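Local structure of antifreeze protein (Uncultured bacterium, 6EIO) at residues 50-56 with 71-77; 96-100 with 147-151; 128-132 with 156-161. The protein binds ice, apparently through two faces of a beta-solenoid, and so probably limits the growth of ice crystals. All coordinates share one frame; numbering follows the deposited sequence.

Contact 1: 50-56 with 71-77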
loop_
_atom_site.group_PDB
_atom_site.type_symbol
_atom_site.label_atom_id
_atom_site.label_comp_id
_atom_site.label_asym_id
_atom_site.label_seq_id
_atom_site.Cartn_x
_atom_site.Cartn_y
_atom_site.Cartn_z
ATOM N N THR A 50 4.350 -10.124 -15.110
ATOM C CA THR A 50 3.553 -9.678 -13.991
ATOM C C THR A 50 2.186 -10.335 -14.030
ATOM O O THR A 50 1.607 -10.532 -15.100
ATOM C CB THR A 50 3.420 -8.161 -14.072
ATOM O OG1 THR A 50 4.715 -7.612 -13.804
ATOM C CG2 THR A 50 2.395 -7.572 -13.093
ATOM N N ASN A 51 1.672 -10.665 -12.849
ATOM C CA ASN A 51 0.318 -11.174 -12.728
ATOM C C ASN A 51 -0.386 -10.368 -11.647
ATOM O O ASN A 51 0.116 -10.267 -10.526
ATOM C CB ASN A 51 0.309 -12.663 -12.382
ATOM C CG ASN A 51 -1.063 -13.281 -12.577
ATOM O OD1 ASN A 51 -1.398 -13.730 -13.675
ATOM N ND2 ASN A 51 -1.859 -13.320 -11.526
ATOM N N ILE A 52 -1.552 -9.835 -11.990
ATOM C CA ILE A 52 -2.420 -9.122 -11.050
ATOM C C ILE A 52 -3.689 -9.935 -10.879
ATOM O O ILE A 52 -4.357 -10.245 -11.867
ATOM C CB ILE A 52 -2.763 -7.712 -11.570
ATOM C CG1 ILE A 52 -1.511 -6.844 -11.694
ATOM C CG2 ILE A 52 -3.799 -7.058 -10.669
ATOM C CD1 ILE A 52 -1.724 -5.586 -12.520
ATOM N N THR A 53 -4.040 -10.252 -9.632
ATOM C CA THR A 53 -5.341 -10.852 -9.324
ATOM C C THR A 53 -6.122 -9.777 -8.577
ATOM O O THR A 53 -5.862 -9.496 -7.406
ATOM C CB THR A 53 -5.243 -12.140 -8.500
ATOM O OG1 THR A 53 -4.337 -13.058 -9.123
ATOM C CG2 THR A 53 -6.612 -12.808 -8.436
ATOM N N GLY A 54 -7.051 -9.149 -9.280
ATOM C CA GLY A 54 -7.750 -7.971 -8.800
ATOM C C GLY A 54 -7.953 -7.020 -9.953
ATOM O O GLY A 54 -7.439 -7.251 -11.043
ATOM N N ASP A 55 -8.698 -5.941 -9.728
ATOM C CA ASP A 55 -8.947 -5.026 -10.826
ATOM C C ASP A 55 -7.794 -4.024 -10.970
ATOM O O ASP A 55 -7.022 -3.785 -10.034
ATOM C CB ASP A 55 -10.317 -4.356 -10.636
ATOM C CG ASP A 55 -11.485 -5.362 -10.697
ATOM O OD1 ASP A 55 -11.324 -6.438 -11.305
ATOM O OD2 ASP A 55 -12.561 -5.033 -10.134
ATOM N N LEU A 56 -7.689 -3.453 -12.170
ATOM C CA LEU A 56 -6.623 -2.526 -12.540
ATOM C C LEU A 56 -7.280 -1.265 -13.091
ATOM O O LEU A 56 -8.075 -1.354 -14.035
ATOM C CB LEU A 56 -5.708 -3.168 -13.596
ATOM C CG LEU A 56 -4.629 -2.307 -14.253
ATOM C CD1 LEU A 56 -3.665 -1.699 -13.248
ATOM C CD2 LEU A 56 -3.854 -3.110 -15.283
ATOM N N ILE A 71 -0.224 -10.151 -17.245
ATOM C CA ILE A 71 -1.526 -10.817 -17.227
ATOM C C ILE A 71 -2.376 -10.177 -16.131
ATOM O O ILE A 71 -1.934 -10.092 -14.972
ATOM C CB ILE A 71 -1.382 -12.330 -16.953
ATOM C CG1 ILE A 71 -0.559 -13.027 -18.038
ATOM C CG2 ILE A 71 -2.748 -12.979 -16.808
ATOM C CD1 ILE A 71 -1.182 -12.974 -19.425
ATOM N N LEU A 72 -3.581 -9.771 -16.482
ATOM C CA LEU A 72 -4.566 -9.253 -15.551
ATOM C C LEU A 72 -5.657 -10.306 -15.378
ATOM O O LEU A 72 -6.417 -10.584 -16.314
ATOM C CB LEU A 72 -5.152 -7.947 -16.073
ATOM C CG LEU A 72 -6.256 -7.366 -15.200
ATOM C CD1 LEU A 72 -5.736 -7.011 -13.825
ATOM C CD2 LEU A 72 -6.863 -6.151 -15.898
ATOM N N ASN A 73 -5.725 -10.892 -14.184
ATOM C CA ASN A 73 -6.834 -11.755 -13.782
ATOM C C ASN A 73 -7.773 -10.861 -12.973
ATOM O O ASN A 73 -7.685 -10.768 -11.745
ATOM C CB ASN A 73 -6.309 -12.935 -12.973
ATOM C CG ASN A 73 -7.401 -13.879 -12.508
ATOM O OD1 ASN A 73 -8.568 -13.694 -12.835
ATOM N ND2 ASN A 73 -7.022 -14.909 -11.755
ATOM N N GLY A 74 -8.617 -10.138 -13.703
ATOM C CA GLY A 74 -9.387 -9.036 -13.161
ATOM C C GLY A 74 -9.848 -8.173 -14.315
ATOM O O GLY A 74 -9.629 -8.510 -15.482
ATOM N N THR A 75 -10.500 -7.058 -13.979
ATOM C CA THR A 75 -11.064 -6.176 -14.988
ATOM C C THR A 75 -10.260 -4.890 -15.077
ATOM O O THR A 75 -9.916 -4.273 -14.059
ATOM C CB THR A 75 -12.551 -5.891 -14.717
ATOM O OG1 THR A 75 -13.261 -7.132 -14.713
ATOM C CG2 THR A 75 -13.160 -5.001 -15.787
ATOM N N LEU A 76 -9.988 -4.499 -16.321
ATOM C CA LEU A 76 -9.294 -3.266 -16.657
ATOM C C LEU A 76 -10.302 -2.127 -16.786
ATOM O O LEU A 76 -11.234 -2.192 -17.599
ATOM C CB LEU A 76 -8.548 -3.453 -17.973
ATOM C CG LEU A 76 -7.795 -2.235 -18.498
ATOM C CD1 LEU A 76 -6.762 -1.734 -17.498
ATOM C CD2 LEU A 76 -7.124 -2.574 -19.827
ATOM N N HIS A 77 -10.081 -1.055 -16.027
ATOM C CA HIS A 77 -10.968 0.102 -15.972
ATOM C C HIS A 77 -10.151 1.354 -16.281
ATOM O O HIS A 77 -9.388 1.815 -15.426
ATOM C CB HIS A 77 -11.572 0.211 -14.576
ATOM C CG HIS A 77 -12.538 -0.876 -14.239
ATOM N ND1 HIS A 77 -13.799 -0.918 -14.786
ATOM C CD2 HIS A 77 -12.464 -1.943 -13.402
ATOM C CE1 HIS A 77 -14.451 -1.966 -14.312
ATOM N NE2 HIS A 77 -13.673 -2.605 -13.461
HETATM O O HOH W 1 -4.293 -15.083 -11.039
HETATM O O HOH W 2 -13.042 -8.416 -12.229
#
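Ile71 N donates to Thr50 O (2.8 Å), opening the ladder between neighbouring coils of a parallel beta-solenoid; strands 51-53 and 71-73 diverge by 11°, their axes 4.8 Å apart. Ile71 O then receives Ile52 N. Leu72 turns inward: CG lies opposite the backbone N (chi1 177°), which carries CD1 to 3.7 Å from Ile52 CG2 and 3.8 Å from Leu56 CB. Asn73 continues the backbone ladder with Ile52 O and Gly54 N, while on the Asn51 side its ND2 donates to a water that also accepts from Asn51 ND2 and bonds Thr53 OG1. At Gly74 a CB would run into Gly54 O, so the close passage of the coils needs glycine here. The regular ladder lapses at Thr75, whose N bonds a side chain instead, Asp55 OD1 (2.9 Å), from 37° above the carboxylate plane. Were Asp55 an alanine, Thr75 N would probably be left without this acceptor, and the water that also bonds Thr75 OG1 would lose one of its ties. Thr75 O accepts Leu56 N, restoring the ladder, and Leu76 lies alongside Leu56, with Leu76 CD1 3.9 Å from Leu56 CD2. His77 N closes the run on Leu56 O at 2.8 Å.

Contact 2: 96-100 with 147-151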
loop_
_atom_site.group_PDB
_atom_site.type_symbol
_atom_site.label_atom_id
_atom_site.label_comp_id
_atom_site.label_asym_id
_atom_site.label_seq_id
_atom_site.Cartn_x
_atom_site.Cartn_y
_atom_site.Cartn_z
ATOM N N ASP A 96 -8.035 11.343 4.391
ATOM C CA ASP A 96 -8.412 10.779 5.686
ATOM C C ASP A 96 -7.170 10.289 6.418
ATOM O O ASP A 96 -6.886 10.682 7.556
ATOM C CB ASP A 96 -9.422 9.641 5.405
ATOM C CG ASP A 96 -9.844 8.836 6.623
ATOM O OD1 ASP A 96 -9.617 9.273 7.757
ATOM O OD2 ASP A 96 -10.385 7.727 6.415
ATOM N N ALA A 97 -6.390 9.454 5.746
ATOM C CA ALA A 97 -5.176 8.911 6.346
ATOM C C ALA A 97 -4.244 10.018 6.806
ATOM O O ALA A 97 -3.710 9.960 7.915
ATOM C CB ALA A 97 -4.473 8.004 5.336
ATOM N N ALA A 98 -4.026 11.027 5.956
ATOM C CA ALA A 98 -3.054 12.073 6.256
ATOM C C ALA A 98 -3.508 12.980 7.393
ATOM O O ALA A 98 -2.668 13.597 8.059
ATOM C CB ALA A 98 -2.797 12.910 5.004
ATOM N N ALA A 99 -4.814 13.112 7.608
ATOM C CA ALA A 99 -5.337 14.034 8.603
ATOM C C ALA A 99 -5.437 13.427 9.984
ATOM O O ALA A 99 -5.648 14.164 10.952
ATOM C CB ALA A 99 -6.726 14.520 8.188
ATOM N N ARG A 100 -5.302 12.117 10.123
ATOM C CA ARG A 100 -5.506 11.518 11.430
ATOM C C ARG A 100 -4.469 12.009 12.426
ATOM O O ARG A 100 -3.295 12.162 12.094
ATOM C CB ARG A 100 -5.477 10.013 11.327
ATOM C CG ARG A 100 -6.669 9.579 10.554
ATOM C CD ARG A 100 -6.758 8.128 10.442
ATOM N NE ARG A 100 -7.983 7.761 9.742
ATOM C CZ ARG A 100 -8.618 6.617 9.943
ATOM N NH1 ARG A 100 -8.143 5.741 10.819
ATOM N NH2 ARG A 100 -9.701 6.315 9.233
ATOM N N PHE A 147 -3.561 -0.416 11.493
ATOM C CA PHE A 147 -2.251 0.216 11.488
ATOM C C PHE A 147 -2.237 1.251 10.372
ATOM O O PHE A 147 -2.454 0.896 9.211
ATOM C CB PHE A 147 -1.146 -0.820 11.219
ATOM C CG PHE A 147 -1.194 -2.078 12.063
ATOM C CD1 PHE A 147 -2.073 -3.110 11.744
ATOM C CD2 PHE A 147 -0.306 -2.266 13.127
ATOM C CE1 PHE A 147 -2.060 -4.300 12.467
ATOM C CE2 PHE A 147 -0.288 -3.456 13.825
ATOM C CZ PHE A 147 -1.174 -4.465 13.504
ATOM N N VAL A 148 -1.973 2.517 10.723
ATOM C CA VAL A 148 -1.935 3.608 9.749
ATOM C C VAL A 148 -0.570 4.274 9.842
ATOM O O VAL A 148 -0.164 4.696 10.933
ATOM C CB VAL A 148 -3.040 4.642 10.010
ATOM C CG1 VAL A 148 -2.935 5.810 9.028
ATOM C CG2 VAL A 148 -4.418 3.987 9.949
ATOM N N ILE A 149 0.119 4.392 8.700
ATOM C CA ILE A 149 1.438 5.014 8.659
ATOM C C ILE A 149 1.403 6.183 7.692
ATOM O O ILE A 149 1.094 6.021 6.507
ATOM C CB ILE A 149 2.542 4.029 8.271
ATOM C CG1 ILE A 149 2.580 2.875 9.260
ATOM C CG2 ILE A 149 3.882 4.753 8.269
ATOM C CD1 ILE A 149 3.454 1.741 8.814
ATOM N N GLN A 150 1.708 7.371 8.219
ATOM C CA GLN A 150 1.733 8.623 7.469
ATOM C C GLN A 150 3.184 8.941 7.128
ATOM O O GLN A 150 4.037 8.942 8.022
ATOM C CB GLN A 150 1.197 9.774 8.321
ATOM C CG GLN A 150 -0.213 9.545 8.826
ATOM C CD GLN A 150 -0.631 10.555 9.872
ATOM O OE1 GLN A 150 0.200 11.029 10.668
ATOM N NE2 GLN A 150 -1.897 10.875 9.900
ATOM N N ILE A 151 3.476 9.208 5.858
ATOM C CA ILE A 151 4.853 9.374 5.405
ATOM C C ILE A 151 4.968 10.681 4.624
ATOM O O ILE A 151 4.368 10.829 3.559
ATOM C CB ILE A 151 5.315 8.175 4.562
ATOM C CG1 ILE A 151 5.159 6.881 5.370
ATOM C CG2 ILE A 151 6.748 8.368 4.102
ATOM C CD1 ILE A 151 5.149 5.646 4.533
HETATM O O HOH W 3 -0.610 12.889 12.469
#
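Gln150 reaches from strand 147-151 to the backbone of Ala97 and Arg100, near the C-terminal end of helix 81-99. Its CG stands opposite the carbonyl carbon (chi1 -58°) and the chain is extended beyond it, which brings the carboxamide NE2 within bonding distance of Ala97 O and Arg100 O. NE2 does the work there. It gives one hydrogen to Ala97 O at 2.8 Å, a nearly straight bond (172° at the hydrogen) lying both in the carbonyl plane and in the amide plane. The other goes to Arg100 O at 2.9 Å, where the donor is tilted from the carbonyl plane. Two bonds, both close to the amide plane, fix the rotation of the carboxamide. A water lies close to both Gln150 OE1 and Arg100 O, but it has more acceptors within reach than protons, so its individual bonds are doubtful.

Arg100 points its CB at the strand, then runs extended from CG to NE along the helix, back to Asp96. NE meets Asp96 OD1 at 3.0 Å, in the guanidinium plane but from above the carboxylate plane, and NH2 meets OD2 at 3.2 Å: a side-on salt bridge using two nitrogens. NH1 has further partners in Thr26 O and Gln25 OE1, and NH2 in Pro27 O, so the same group holds the N-terminal segment. Across the contact the guanidinium comes only loosely to Val148, with NH1 4.2 Å from CG2.

One buried amide thus supplies the specific polar tie, with few close apolar contacts beside it. A long helix lying along the outside of a beta-solenoid and joined to one of its parallel strand faces is characteristic of the ice-binding-like fold.

Contact 3: 128-132 with 156-161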
loop_
_atom_site.group_PDB
_atom_site.type_symbol
_atom_site.label_atom_id
_atom_site.label_comp_id
_atom_site.label_asym_id
_atom_site.label_seq_id
_atom_site.Cartn_x
_atom_site.Cartn_y
_atom_site.Cartn_z
ATOM N N LEU A 128 10.660 6.962 4.775
ATOM C CA LEU A 128 10.527 5.734 5.541
ATOM C C LEU A 128 11.006 4.591 4.654
ATOM O O LEU A 128 10.699 4.563 3.457
ATOM C CB LEU A 128 9.070 5.509 5.951
ATOM C CG LEU A 128 8.851 4.468 7.048
ATOM C CD1 LEU A 128 9.401 4.950 8.379
ATOM C CD2 LEU A 128 7.368 4.162 7.162
ATOM N N ALA A 129 11.768 3.662 5.229
ATOM C CA ALA A 129 12.386 2.618 4.425
ATOM C C ALA A 129 12.429 1.316 5.194
ATOM O O ALA A 129 12.482 1.307 6.413
ATOM C CB ALA A 129 13.811 3.008 4.032
ATOM N N VAL A 130 12.410 0.216 4.466
ATOM C CA VAL A 130 12.837 -1.062 5.006
ATOM C C VAL A 130 14.141 -1.376 4.282
ATOM O O VAL A 130 14.131 -1.799 3.123
ATOM C CB VAL A 130 11.780 -2.160 4.824
ATOM C CG1 VAL A 130 12.152 -3.368 5.644
ATOM C CG2 VAL A 130 10.385 -1.648 5.200
ATOM N N SER A 131 15.279 -1.127 4.945
ATOM C CA SER A 131 16.575 -1.248 4.278
ATOM C C SER A 131 17.376 -2.435 4.745
ATOM O O SER A 131 18.103 -3.026 3.950
ATOM C CB SER A 131 17.436 0.022 4.419
ATOM O OG SER A 131 17.966 0.241 5.707
ATOM N N SER A 132 17.236 -2.815 5.993
ATOM C CA SER A 132 17.900 -3.998 6.497
ATOM C C SER A 132 16.836 -4.684 7.310
ATOM O O SER A 132 16.079 -4.025 8.016
ATOM C CB SER A 132 19.067 -3.646 7.421
ATOM O OG SER A 132 18.588 -2.868 8.504
ATOM N N THR A 156 10.385 3.337 0.652
ATOM C CA THR A 156 11.217 2.485 -0.184
ATOM C C THR A 156 11.634 1.232 0.568
ATOM O O THR A 156 11.642 1.169 1.798
ATOM C CB THR A 156 12.473 3.188 -0.693
ATOM O OG1 THR A 156 13.297 3.535 0.418
ATOM C CG2 THR A 156 12.111 4.402 -1.508
ATOM N N THR A 157 12.007 0.222 -0.225
ATOM C CA THR A 157 12.631 -0.979 0.304
ATOM C C THR A 157 13.834 -1.345 -0.561
ATOM O O THR A 157 13.836 -1.158 -1.776
ATOM C CB THR A 157 11.664 -2.176 0.359
ATOM O OG1 THR A 157 11.267 -2.510 -0.967
ATOM C CG2 THR A 157 10.425 -1.846 1.179
ATOM N N THR A 158 14.842 -1.932 0.072
ATOM C CA THR A 158 15.922 -2.576 -0.669
ATOM C C THR A 158 15.465 -3.967 -1.104
ATOM O O THR A 158 14.412 -4.470 -0.703
ATOM C CB THR A 158 17.181 -2.688 0.200
ATOM O OG1 THR A 158 16.796 -3.303 1.416
ATOM C CG2 THR A 158 17.827 -1.346 0.474
ATOM N N PRO A 159 16.268 -4.636 -1.918
ATOM C CA PRO A 159 15.881 -5.974 -2.382
ATOM C C PRO A 159 15.610 -6.953 -1.250
ATOM O O PRO A 159 16.332 -7.011 -0.246
ATOM C CB PRO A 159 17.084 -6.395 -3.233
ATOM C CG PRO A 159 17.561 -5.096 -3.829
ATOM C CD PRO A 159 17.445 -4.131 -2.662
ATOM N N GLY A 160 14.576 -7.767 -1.444
ATOM C CA GLY A 160 14.331 -8.905 -0.586
ATOM C C GLY A 160 13.734 -8.610 0.767
ATOM O O GLY A 160 13.589 -9.536 1.562
ATOM N N ARG A 161 13.371 -7.351 1.038
ATOM C CA ARG A 161 12.768 -6.977 2.314
ATOM C C ARG A 161 11.346 -7.521 2.401
ATOM O O ARG A 161 10.675 -7.736 1.384
ATOM C CB ARG A 161 12.659 -5.447 2.470
ATOM C CG ARG A 161 13.947 -4.642 2.374
ATOM C CD ARG A 161 15.066 -5.171 3.250
ATOM N NE ARG A 161 15.851 -6.190 2.546
ATOM C CZ ARG A 161 16.333 -7.296 3.090
ATOM N NH1 ARG A 161 16.144 -7.573 4.374
ATOM N NH2 ARG A 161 17.024 -8.133 2.330
HETATM O O HOH W 4 12.250 6.006 1.470
#
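The guanidinium of Arg161, in one of its two conformers, is approached obliquely by Ser131 O and by Ser132 C, the latter 4.2 Å from NH1, while at its edge, in plane, lies Pro159 O. That oxygen accepts from both NE and NH2, each at 2.9 Å. The NH2 bond lies in the carbonyl plane, whereas NE comes from 45° above it. The chain, bent at chi2 and chi3, thus folds back over the type II turn from Thr158 to Arg161. Its aliphatic part crosses Val130 at a slant, Arg161 CB lying 3.8 Å from Val130 CG1. These features hold for this conformer and may change in the other.

Next to the turn the two strands pair in parallel. Thr156 N donates to Leu128 O and Thr156 O receives Val130 N at 2.9 Å; Thr158 N continues on Val130 O. On one face of the sheet Val130 and Thr157 lie side by side, with Val130 CB 3.9 Å from Thr157 CG2. Thr157 OG1 is turned to the next coil, bonding Thr188 OG1 and Gly185 N. On the other face Ala129 CB sits 3.7 Å from Thr156 OG1, and a water joins that hydroxyl to Leu128 O. Where the strands end, Thr158 OG1 donates to Ser131 O at 2.9 Å, from 38° above the carbonyl plane; chi1 of 52°, between N and the carbonyl carbon, sets it there.

The chemistry is therefore largely that of the backbone: parallel bonds join successive solenoid coils, and beyond the strands the Thr158 hydroxyl adds a side-chain bond, to Ser131 O.

The three contacts sample different parts of one beta-solenoid. Contacts 1 and 3 both join parallel strands of neighbouring coils, yet their centres stand 26 Å apart and their nearest atoms about 15 Å. Contact 2 instead ties a strand to the long helix, which follows strand 76-78 of contact 1 in the chain; their centres lie 27 Å apart, on opposite sides of the chain's centre. Contacts 2 and 3 meet directly: Leu128 CD2 lies 3.7 Å from both Ile149 CG2 and Ile151 CD1, so the inward side chains of strand 147-151 pack against strand 128-130 across the solenoid interior. Along the sequence these two contacts alternate, whereas contact 1 closes before either opens.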